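Local coordinates for beta-amyloid-like protein (PDB 3K6B) that probably binds heparin-like sulfated sugars through its E2 domain, as do other members of the amyloid precursor protein family, and here holds a tetrasulfated glucose, at residues N10-H15 with Q96-E101; R135-D140 with L175-T180; D140-L145 with E208-I213. All coordinates share one frame; numbering follows the deposited sequence.

Contact 1: N10-H15 with Q96-E101; sequences NWTNEH and QAMLNE. With GU4 (2,3,4,6-tetra-O-sulfonato-alpha-D-glucopyranose), chain B.
His15 ND1 donates to the ring oxygen O5 of the sulfated glucose GU4 over 2.5 Å, a nearly straight bond (166°) whose acceptor lies in the plane of the imidazole, at its edge. The torsion behind it places CG opposite the backbone N (chi1 -178°), which carries the ring from the first turn of helix 14-53 out to the sugar. Two residues earlier, Asn13 ND2 donates to the 6-sulfate oxygen O22 at 3.2 Å. Asn13 occupies the N-cap position, yet its amide turns to the ligand and makes no capping bond; the backbone N of Glu14 comes within 3.2 Å of O23 on the same sulfate, and Asp16 N also bonds the sugar. A sulfate seated at a helix N terminus would probably be stabilised by the partial positive charge there. The approach to helix 55-119 is made by the residues just before. Thr12 OG1 gives its proton to Asn10 OD1 at 2.6 Å, arriving well above the carbonyl plane, and this bond ties the two side chains of the turn together. The thioether of Met98, bent at chi2 (-66°), packs against Trp11, with Met98 CG 3.8 Å from Trp11 CB; the exact place of its methyl is doubtful. Ala97 CB approaches the indole obliquely, 4.4 Å from Trp11 CZ3. Glu14 fastens the same turn through its carboxylate, which pairs with Arg94 and accepts bonds from His91 and Tyr5. A sparse apolar seam thus sets the lead-in to helix 14-53 against helix 55-119, while the imidazole holds the sugar ring oxygen and the Asn13 amide and the backbone at the helix start meet the 6-sulfate, in keeping with the heparin-binding character of E2 domains.

Contact 2: R135-D140 with L175-T180; sequences RAEEKD and LRINGT
Glu137 and Arg176 form the salt bridge of this buried interface, with Arg176 NE directed between the two carboxylate oxygens. Both hydrogen bonds are weak: NE to Glu137 OE2 is 3.0 Å but strongly bent, and NE to Glu137 OE1 is straighter but 3.4 Å long. The side chains cross at about a right angle, yet their flat groups end nearly coplanar, 4° apart, with OE2 at the guanidinium edge. Glu137 achieves this by folding, its CG beside the backbone N and a second bend at chi2 (-85°), while Arg176 turns at chi3. Nearer the backbone, Glu137 CB packs on Ile177 CD1 at 3.6 Å as the two side chains slide past each other in opposite directions. Ile177 CD1 also meets Glu138 OE1 at 3.4 Å; that carboxylate is directed by its salt bridge to Arg206 of helix 195-209. Thr180 OG1 and Thr180 N both donate to Arg176 O, from opposite faces of its carbonyl plane. The helix segments run antiparallel, their axes 10.5 Å apart at an angle of 168°. Asp140 OD2, salt-bridged to Lys103, lies 4.3 Å from Arg176 NH2 and well out of the guanidinium plane, so only the charges interact. With weak bonds and several neighbouring charges, cohesion between these helices probably owes as much to a shared electrostatic network, reaching helix 55-119 through Lys103, as to any single hydrogen bond.

Contact 3: D140-L145 with E208-I213; sequences DRMHTL and EVSPDI. With GU4 (2,3,4,6-tetra-O-sulfonato-alpha-D-glucopyranose), chain B.
Met142 crosses Val209 at about a right angle, its SD 3.2 Å and its CB 3.4 Å from Val209 CG1. CG stands opposite the backbone N (chi1 163°), which brings the thioether to the end of helix 195-209, and the turn at chi3 then swings the methyl away to the sugar, with CE 3.3 Å from GU4 O28. Beside it, His143 NE2 donates to GU4 O10, the oxygen near the imidazole plane; the bond is very short in the model and its exact length doubtful. An alanine in place of Met142 would probably leave Val209 CG1 without most of its packing partner and open a gap between the helix end and the sulfates. Next to this pair, Ser210 CB lies 3.7 Å from Arg141 NH1 and its OG 3.7 Å from Leu145 CD1. That leucine methyl lies over one guanidinium face, 3.5 Å above the plane and offset toward the rim, while Ser210 O comes to the edge. Farther out, Leu170 of helix 163-182 touches both Arg141 and Leu145, and Val95 of helix 55-119 touches His143. The chemistry is mixed: mainly apolar packing of Met142 and Val209, with Ser210 at the edge of the Arg141 guanidinium and the sulfated sugar alongside.

In the fold
From the N terminus, residues 10-15 lead into helix 14-53, and the chain returns along helix 55-119, so contact 1 closes a long, almost wholly helical hairpin before the other two open. Helix 123-154 then supplies one side of both later contacts. Contact 2 closes the loop to helix 163-182, and contact 3 the wider one to the end of helix 195-209; their segments alternate along the chain, so the two cross, and they share Asp140. Leu99, on helix 55-119, packs on Lys139 and Asp140 and so joins the hairpin to this second helical group. GU4 bridges them too, touched from both contact 1 and contact 3, whose centres lie about 18 Å apart.

Contact 1: N10-H15 with Q96-E101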
loop_
_atom_site.group_PDB
_atom_site.type_symbol
_atom_site.label_atom_id
_atom_site.label_comp_id
_atom_site.label_asym_id
_atom_site.label_seq_id
_atom_site.Cartn_x
_atom_site.Cartn_y
_atom_site.Cartn_z
ATOM N N ASN A 10 3.050 -17.847 1.027
ATOM C CA ASN A 10 4.192 -17.572 1.907
ATOM C C ASN A 10 4.006 -16.103 2.260
ATOM O O ASN A 10 4.328 -15.683 3.355
ATOM C CB ASN A 10 5.548 -17.792 1.195
ATOM C CG ASN A 10 6.741 -17.807 2.175
ATOM O OD1 ASN A 10 6.660 -17.259 3.276
ATOM N ND2 ASN A 10 7.863 -18.427 1.752
ATOM N N TRP A 11 3.472 -15.338 1.317
ATOM C CA TRP A 11 3.252 -13.919 1.548
ATOM C C TRP A 11 4.525 -13.170 1.969
ATOM O O TRP A 11 4.537 -11.940 2.027
ATOM C CB TRP A 11 2.127 -13.705 2.582
ATOM C CG TRP A 11 0.768 -14.164 2.068
ATOM C CD1 TRP A 11 0.485 -14.675 0.830
ATOM C CD2 TRP A 11 -0.484 -14.108 2.763
ATOM N NE1 TRP A 11 -0.862 -14.935 0.709
ATOM C CE2 TRP A 11 -1.482 -14.593 1.881
ATOM C CE3 TRP A 11 -0.865 -13.692 4.041
ATOM C CZ2 TRP A 11 -2.831 -14.671 2.243
ATOM C CZ3 TRP A 11 -2.202 -13.773 4.395
ATOM C CH2 TRP A 11 -3.167 -14.254 3.501
ATOM N N THR A 12 5.589 -13.933 2.220
ATOM C CA THR A 12 6.900 -13.419 2.620
ATOM C C THR A 12 7.456 -12.417 1.617
ATOM O O THR A 12 8.216 -11.534 1.984
ATOM C CB THR A 12 7.920 -14.611 2.836
ATOM O OG1 THR A 12 7.784 -15.102 4.172
ATOM C CG2 THR A 12 9.359 -14.186 2.649
ATOM N N ASN A 13 7.091 -12.550 0.353
ATOM C CA ASN A 13 7.569 -11.614 -0.652
ATOM C C ASN A 13 6.365 -11.037 -1.357
ATOM O O ASN A 13 6.290 -11.093 -2.575
ATOM C CB ASN A 13 8.464 -12.310 -1.675
ATOM C CG ASN A 13 9.788 -12.763 -1.082
ATOM O OD1 ASN A 13 9.917 -13.884 -0.576
ATOM N ND2 ASN A 13 10.776 -11.876 -1.121
ATOM N N GLU A 14 5.421 -10.501 -0.578
ATOM C CA GLU A 14 4.214 -9.902 -1.111
ATOM C C GLU A 14 4.506 -8.708 -2.021
ATOM O O GLU A 14 3.917 -8.610 -3.091
ATOM C CB GLU A 14 3.278 -9.493 0.038
ATOM C CG GLU A 14 2.012 -8.765 -0.398
ATOM C CD GLU A 14 1.130 -9.612 -1.299
ATOM O OE1 GLU A 14 1.286 -10.851 -1.271
ATOM O OE2 GLU A 14 0.274 -9.049 -2.022
ATOM N N HIS A 15 5.398 -7.815 -1.595
ATOM C CA HIS A 15 5.739 -6.671 -2.402
ATOM C C HIS A 15 6.080 -7.090 -3.819
ATOM O O HIS A 15 5.491 -6.603 -4.779
ATOM C CB HIS A 15 6.924 -5.885 -1.838
ATOM C CG HIS A 15 7.265 -4.664 -2.633
ATOM N ND1 HIS A 15 8.439 -3.948 -2.498
ATOM C CD2 HIS A 15 6.575 -4.015 -3.621
ATOM C CE1 HIS A 15 8.469 -2.939 -3.343
ATOM N NE2 HIS A 15 7.340 -2.964 -4.039
ATOM N N GLN A 96 -0.916 -6.009 5.859
ATOM C CA GLN A 96 -1.300 -5.768 7.258
ATOM C C GLN A 96 -1.093 -7.051 8.076
ATOM O O GLN A 96 -0.491 -7.040 9.153
ATOM C CB GLN A 96 -2.768 -5.349 7.360
ATOM C CG GLN A 96 -2.991 -3.941 7.858
ATOM C CD GLN A 96 -3.624 -3.042 6.793
ATOM O OE1 GLN A 96 -2.922 -2.302 6.094
ATOM N NE2 GLN A 96 -4.957 -3.109 6.659
ATOM N N ALA A 97 -1.601 -8.155 7.542
ATOM C CA ALA A 97 -1.489 -9.468 8.172
ATOM C C ALA A 97 -0.030 -9.846 8.434
ATOM O O ALA A 97 0.306 -10.321 9.518
ATOM C CB ALA A 97 -2.128 -10.512 7.283
ATOM N N MET A 98 0.825 -9.642 7.432
ATOM C CA MET A 98 2.241 -9.956 7.534
ATOM C C MET A 98 2.952 -8.997 8.463
ATOM O O MET A 98 3.867 -9.409 9.169
ATOM C CB MET A 98 2.890 -9.935 6.148
ATOM C CG MET A 98 2.848 -11.289 5.469
ATOM S SD MET A 98 3.868 -12.436 6.394
ATOM C CE MET A 98 3.643 -13.942 5.454
ATOM N N LEU A 99 2.534 -7.729 8.472
ATOM C CA LEU A 99 3.133 -6.721 9.358
ATOM C C LEU A 99 2.781 -7.101 10.784
ATOM O O LEU A 99 3.609 -7.054 11.692
ATOM C CB LEU A 99 2.573 -5.320 9.080
ATOM C CG LEU A 99 3.320 -4.416 8.090
ATOM C CD1 LEU A 99 2.440 -3.248 7.746
ATOM C CD2 LEU A 99 4.646 -3.932 8.655
ATOM N N ASN A 100 1.531 -7.484 10.974
ATOM C CA ASN A 100 1.098 -7.868 12.296
ATOM C C ASN A 100 1.952 -8.997 12.834
ATOM O O ASN A 100 2.341 -9.009 13.995
ATOM C CB ASN A 100 -0.360 -8.283 12.272
ATOM C CG ASN A 100 -1.275 -7.110 12.384
ATOM O OD1 ASN A 100 -1.023 -6.196 13.161
ATOM N ND2 ASN A 100 -2.353 -7.126 11.619
ATOM N N GLU A 101 2.246 -9.955 11.975
ATOM C CA GLU A 101 3.063 -11.087 12.361
ATOM C C GLU A 101 4.409 -10.615 12.897
ATOM O O GLU A 101 4.875 -11.097 13.925
ATOM C CB GLU A 101 3.274 -11.979 11.151
ATOM C CG GLU A 101 3.976 -13.291 11.434
ATOM C CD GLU A 101 4.231 -14.055 10.148
ATOM O OE1 GLU A 101 5.064 -13.584 9.340
ATOM O OE2 GLU A 101 3.584 -15.106 9.937
HETATM O O1 GU4 B . 11.630 -2.323 -0.495
HETATM C C1 GU4 B . 10.310 -2.689 -0.617
HETATM O O5 GU4 B . 10.256 -4.140 -0.727
HETATM C C5 GU4 B . 10.960 -4.768 0.377
HETATM C C6 GU4 B . 10.797 -6.305 0.239
HETATM O O6 GU4 B . 9.424 -6.828 0.120
HETATM S S6 GU4 B . 9.228 -8.300 -0.267
HETATM O O22 GU4 B . 10.156 -8.707 -1.349
HETATM O O23 GU4 B . 7.881 -8.428 -0.874
HETATM O O21 GU4 B . 9.292 -9.056 1.036
HETATM C C4 GU4 B . 10.383 -4.341 1.794
HETATM O O4 GU4 B . 11.216 -4.819 2.863
HETATM S S4 GU4 B . 10.523 -5.697 3.882
HETATM O O25 GU4 B . 11.642 -6.207 4.754
HETATM O O26 GU4 B . 9.542 -4.854 4.663
HETATM O O24 GU4 B . 9.771 -6.867 3.264
HETATM C C3 GU4 B . 10.199 -2.780 1.922
HETATM O O3 GU4 B . 9.410 -2.432 3.083
HETATM S S3 GU4 B . 10.223 -1.657 4.120
HETATM O O28 GU4 B . 10.338 -0.225 3.648
HETATM O O29 GU4 B . 9.487 -1.691 5.416
HETATM O O27 GU4 B . 11.553 -2.318 4.398
HETATM C C2 GU4 B . 9.545 -2.198 0.649
HETATM O O2 GU4 B . 9.543 -0.783 0.749
HETATM S S2 GU4 B . 8.178 -0.219 0.482
HETATM O O11 GU4 B . 8.343 1.252 0.428
HETATM O O12 GU4 B . 7.746 -0.545 -0.910
HETATM O O10 GU4 B . 7.341 -0.681 1.658
#

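Contact 2: R135-D140 with L175-T180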
loop_
_atom_site.group_PDB
_atom_site.type_symbol
_atom_site.label_atom_id
_atom_site.label_comp_id
_atom_site.label_asym_id
_atom_site.label_seq_id
_atom_site.Cartn_x
_atom_site.Cartn_y
_atom_site.Cartn_z
ATOM N N ARG A 135 10.770 -1.231 14.823
ATOM C CA ARG A 135 10.853 -1.254 13.366
ATOM C C ARG A 135 9.518 -1.759 12.823
ATOM O O ARG A 135 9.013 -1.242 11.825
ATOM C CB ARG A 135 11.970 -2.210 12.925
ATOM C CG ARG A 135 13.068 -1.577 12.092
ATOM C CD ARG A 135 14.193 -2.552 11.726
ATOM N NE ARG A 135 15.149 -2.776 12.810
ATOM C CZ ARG A 135 15.360 -3.949 13.405
ATOM N NH1 ARG A 135 14.682 -5.029 13.024
ATOM N NH2 ARG A 135 16.246 -4.045 14.387
ATOM N N ALA A 136 8.958 -2.776 13.482
ATOM C CA ALA A 136 7.679 -3.367 13.071
ATOM C C ALA A 136 6.521 -2.390 13.167
ATOM O O ALA A 136 5.798 -2.204 12.206
ATOM C CB ALA A 136 7.379 -4.599 13.888
ATOM N N GLU A 137 6.321 -1.777 14.325
ATOM C CA GLU A 137 5.246 -0.806 14.473
ATOM C C GLU A 137 5.438 0.378 13.516
ATOM O O GLU A 137 4.507 0.799 12.823
ATOM C CB GLU A 137 5.203 -0.303 15.910
ATOM C CG GLU A 137 4.752 -1.344 16.884
ATOM C CD GLU A 137 3.235 -1.429 16.992
ATOM O OE1 GLU A 137 2.523 -0.950 16.100
ATOM O OE2 GLU A 137 2.740 -1.991 17.983
ATOM N N GLU A 138 6.651 0.920 13.479
ATOM C CA GLU A 138 6.935 2.052 12.604
ATOM C C GLU A 138 6.702 1.713 11.128
ATOM O O GLU A 138 6.276 2.567 10.360
ATOM C CB GLU A 138 8.365 2.556 12.829
ATOM C CG GLU A 138 8.455 4.074 12.978
ATOM C CD GLU A 138 7.633 4.580 14.150
ATOM O OE1 GLU A 138 7.822 4.043 15.249
ATOM O OE2 GLU A 138 6.806 5.501 13.997
ATOM N N LYS A 139 6.962 0.472 10.721
ATOM C CA LYS A 139 6.722 0.089 9.328
ATOM C C LYS A 139 5.227 0.118 9.049
ATOM O O LYS A 139 4.795 0.345 7.913
ATOM C CB LYS A 139 7.271 -1.310 9.042
ATOM C CG LYS A 139 8.660 -1.286 8.753
ATOM N N ASP A 140 4.444 -0.124 10.099
ATOM C CA ASP A 140 2.988 -0.112 10.018
ATOM C C ASP A 140 2.519 1.321 9.813
ATOM O O ASP A 140 1.572 1.563 9.088
ATOM C CB ASP A 140 2.402 -0.696 11.302
ATOM C CG ASP A 140 0.899 -0.854 11.246
ATOM O OD1 ASP A 140 0.315 -0.699 10.161
ATOM O OD2 ASP A 140 0.304 -1.136 12.304
ATOM N N LEU A 175 0.768 4.536 21.158
ATOM C CA LEU A 175 0.389 3.962 22.441
ATOM C C LEU A 175 1.071 2.625 22.650
ATOM O O LEU A 175 1.743 2.435 23.656
ATOM C CB LEU A 175 -1.125 3.805 22.574
ATOM C CG LEU A 175 -1.837 5.100 23.004
ATOM C CD1 LEU A 175 -3.304 4.824 23.183
ATOM C CD2 LEU A 175 -1.275 5.643 24.314
ATOM N N ARG A 176 0.924 1.704 21.704
ATOM C CA ARG A 176 1.557 0.405 21.835
ATOM C C ARG A 176 3.054 0.531 22.063
ATOM O O ARG A 176 3.596 -0.125 22.947
ATOM C CB ARG A 176 1.290 -0.459 20.609
ATOM C CG ARG A 176 -0.047 -1.154 20.613
ATOM C CD ARG A 176 -0.168 -2.037 19.394
ATOM N NE ARG A 176 -0.138 -1.293 18.141
ATOM C CZ ARG A 176 -1.220 -0.965 17.440
ATOM N NH1 ARG A 176 -2.429 -1.316 17.863
ATOM N NH2 ARG A 176 -1.097 -0.277 16.313
ATOM N N ILE A 177 3.729 1.366 21.274
ATOM C CA ILE A 177 5.170 1.550 21.450
ATOM C C ILE A 177 5.489 2.126 22.833
ATOM O O ILE A 177 6.384 1.637 23.519
ATOM C CB ILE A 177 5.783 2.455 20.347
ATOM C CG1 ILE A 177 5.622 1.787 18.982
ATOM C CG2 ILE A 177 7.281 2.662 20.597
ATOM C CD1 ILE A 177 6.233 2.559 17.826
ATOM N N ASN A 178 4.762 3.157 23.252
ATOM C CA ASN A 178 4.991 3.729 24.570
ATOM C C ASN A 178 4.705 2.708 25.672
ATOM O O ASN A 178 5.443 2.646 26.646
ATOM C CB ASN A 178 4.150 4.984 24.763
ATOM C CG ASN A 178 4.845 6.219 24.262
ATOM O OD1 ASN A 178 4.206 7.165 23.842
ATOM N ND2 ASN A 178 6.164 6.218 24.314
ATOM N N GLY A 179 3.648 1.914 25.532
ATOM C CA GLY A 179 3.364 0.895 26.525
ATOM C C GLY A 179 4.443 -0.186 26.535
ATOM O O GLY A 179 4.772 -0.748 27.582
ATOM N N THR A 180 5.016 -0.479 25.372
ATOM C CA THR A 180 6.052 -1.502 25.272
ATOM C C THR A 180 7.358 -1.035 25.888
ATOM O O THR A 180 8.198 -1.847 26.272
ATOM C CB THR A 180 6.280 -1.910 23.807
ATOM O OG1 THR A 180 5.027 -2.292 23.245
ATOM C CG2 THR A 180 7.223 -3.095 23.702
#

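Contact 3: D140-L145 with E208-I213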
loop_
_atom_site.group_PDB
_atom_site.type_symbol
_atom_site.label_atom_id
_atom_site.label_comp_id
_atom_site.label_asym_id
_atom_site.label_seq_id
_atom_site.Cartn_x
_atom_site.Cartn_y
_atom_site.Cartn_z
ATOM N N ASP A 140 4.444 -0.124 10.099
ATOM C CA ASP A 140 2.988 -0.112 10.018
ATOM C C ASP A 140 2.519 1.321 9.813
ATOM O O ASP A 140 1.572 1.563 9.088
ATOM C CB ASP A 140 2.402 -0.696 11.302
ATOM C CG ASP A 140 0.899 -0.854 11.246
ATOM O OD1 ASP A 140 0.315 -0.699 10.161
ATOM O OD2 ASP A 140 0.304 -1.136 12.304
ATOM N N ARG A 141 3.181 2.269 10.462
ATOM C CA ARG A 141 2.848 3.674 10.292
ATOM C C ARG A 141 3.205 4.130 8.866
ATOM O O ARG A 141 2.385 4.715 8.180
ATOM C CB ARG A 141 3.598 4.511 11.351
ATOM C CG ARG A 141 3.473 6.035 11.236
ATOM C CD ARG A 141 4.010 6.677 12.507
ATOM N NE ARG A 141 3.855 8.127 12.522
ATOM C CZ ARG A 141 4.544 8.975 11.764
ATOM N NH1 ARG A 141 5.454 8.526 10.911
ATOM N NH2 ARG A 141 4.320 10.281 11.862
ATOM N N MET A 142 4.428 3.838 8.428
ATOM C CA MET A 142 4.914 4.219 7.092
ATOM C C MET A 142 4.056 3.715 5.935
ATOM O O MET A 142 3.866 4.407 4.925
ATOM C CB MET A 142 6.345 3.733 6.877
ATOM C CG MET A 142 6.752 3.716 5.416
ATOM S SD MET A 142 8.180 2.599 5.070
ATOM C CE MET A 142 7.368 1.246 4.067
ATOM N N HIS A 143 3.565 2.491 6.066
ATOM C CA HIS A 143 2.715 1.963 5.026
ATOM C C HIS A 143 1.355 2.587 5.086
ATOM O O HIS A 143 0.756 2.866 4.058
ATOM C CB HIS A 143 2.647 0.438 5.093
ATOM C CG HIS A 143 3.638 -0.213 4.198
ATOM N ND1 HIS A 143 3.948 -1.553 4.245
ATOM C CD2 HIS A 143 4.408 0.310 3.209
ATOM C CE1 HIS A 143 4.863 -1.829 3.331
ATOM N NE2 HIS A 143 5.157 -0.710 2.688
ATOM N N THR A 144 0.856 2.821 6.289
ATOM C CA THR A 144 -0.457 3.427 6.455
ATOM C C THR A 144 -0.405 4.819 5.866
ATOM O O THR A 144 -1.029 5.081 4.845
ATOM C CB THR A 144 -0.829 3.502 7.932
ATOM O OG1 THR A 144 -0.702 2.196 8.510
ATOM C CG2 THR A 144 -2.249 4.002 8.108
ATOM N N LEU A 145 0.367 5.698 6.483
ATOM C CA LEU A 145 0.491 7.034 5.962
ATOM C C LEU A 145 0.627 7.009 4.446
ATOM O O LEU A 145 -0.041 7.788 3.767
ATOM C CB LEU A 145 1.701 7.723 6.564
ATOM C CG LEU A 145 1.500 8.290 7.965
ATOM C CD1 LEU A 145 2.839 8.703 8.542
ATOM C CD2 LEU A 145 0.534 9.467 7.896
ATOM N N GLU A 208 14.066 8.355 9.324
ATOM C CA GLU A 208 14.506 7.724 8.079
ATOM C C GLU A 208 13.371 7.180 7.217
ATOM O O GLU A 208 13.244 7.496 6.032
ATOM C CB GLU A 208 15.433 6.545 8.374
ATOM C CG GLU A 208 16.805 6.860 8.952
ATOM C CD GLU A 208 17.647 5.593 9.107
ATOM O OE1 GLU A 208 17.969 4.948 8.080
ATOM O OE2 GLU A 208 17.978 5.229 10.255
ATOM N N VAL A 209 12.559 6.338 7.836
ATOM C CA VAL A 209 11.462 5.657 7.169
ATOM C C VAL A 209 10.243 6.461 6.739
ATOM O O VAL A 209 9.755 6.298 5.616
ATOM C CB VAL A 209 11.028 4.465 8.024
ATOM C CG1 VAL A 209 9.715 3.912 7.532
ATOM C CG2 VAL A 209 12.125 3.389 7.971
ATOM N N SER A 210 9.743 7.319 7.616
ATOM C CA SER A 210 8.575 8.128 7.285
ATOM C C SER A 210 8.803 9.570 7.776
ATOM O O SER A 210 8.198 9.999 8.764
ATOM C CB SER A 210 7.331 7.508 7.943
ATOM O OG SER A 210 6.152 7.795 7.209
ATOM N N PRO A 211 9.676 10.336 7.069
ATOM C CA PRO A 211 10.080 11.737 7.322
ATOM C C PRO A 211 9.010 12.808 7.610
ATOM O O PRO A 211 8.217 12.662 8.552
ATOM C CB PRO A 211 10.931 12.091 6.095
ATOM C CG PRO A 211 10.431 11.139 5.035
ATOM C CD PRO A 211 10.268 9.859 5.803
ATOM N N ASP A 212 9.003 13.885 6.812
ATOM C CA ASP A 212 8.065 14.996 7.029
ATOM C C ASP A 212 7.404 15.545 5.770
ATOM O O ASP A 212 6.175 15.555 5.691
ATOM C CB ASP A 212 8.774 16.135 7.760
ATOM N N ILE A 213 8.221 16.005 4.817
ATOM C CA ILE A 213 7.817 16.597 3.510
ATOM C C ILE A 213 7.475 18.105 3.546
ATOM O O ILE A 213 6.921 18.619 4.537
ATOM C CB ILE A 213 6.632 15.836 2.766
ATOM C CG1 ILE A 213 5.302 16.571 2.985
ATOM C CG2 ILE A 213 6.560 14.358 3.191
ATOM C CD1 ILE A 213 4.299 16.355 1.846
HETATM O O1 GU4 B . 11.630 -2.323 -0.495
HETATM C C1 GU4 B . 10.310 -2.689 -0.617
HETATM O O5 GU4 B . 10.256 -4.140 -0.727
HETATM C C5 GU4 B . 10.960 -4.768 0.377
HETATM C C6 GU4 B . 10.797 -6.305 0.239
HETATM O O6 GU4 B . 9.424 -6.828 0.120
HETATM S S6 GU4 B . 9.228 -8.300 -0.267
HETATM O O22 GU4 B . 10.156 -8.707 -1.349
HETATM O O23 GU4 B . 7.881 -8.428 -0.874
HETATM O O21 GU4 B . 9.292 -9.056 1.036
HETATM C C4 GU4 B . 10.383 -4.341 1.794
HETATM O O4 GU4 B . 11.216 -4.819 2.863
HETATM S S4 GU4 B . 10.523 -5.697 3.882
HETATM O O25 GU4 B . 11.642 -6.207 4.754
HETATM O O26 GU4 B . 9.542 -4.854 4.663
HETATM O O24 GU4 B . 9.771 -6.867 3.264
HETATM C C3 GU4 B . 10.199 -2.780 1.922
HETATM O O3 GU4 B . 9.410 -2.432 3.083
HETATM S S3 GU4 B . 10.223 -1.657 4.120
HETATM O O28 GU4 B . 10.338 -0.225 3.648
HETATM O O29 GU4 B . 9.487 -1.691 5.416
HETATM O O27 GU4 B . 11.553 -2.318 4.398
HETATM C C2 GU4 B . 9.545 -2.198 0.649
HETATM O O2 GU4 B . 9.543 -0.783 0.749
HETATM S S2 GU4 B . 8.178 -0.219 0.482
HETATM O O11 GU4 B . 8.343 1.252 0.428
HETATM O O12 GU4 B . 7.746 -0.545 -0.910
HETATM O O10 GU4 B . 7.341 -0.681 1.658
#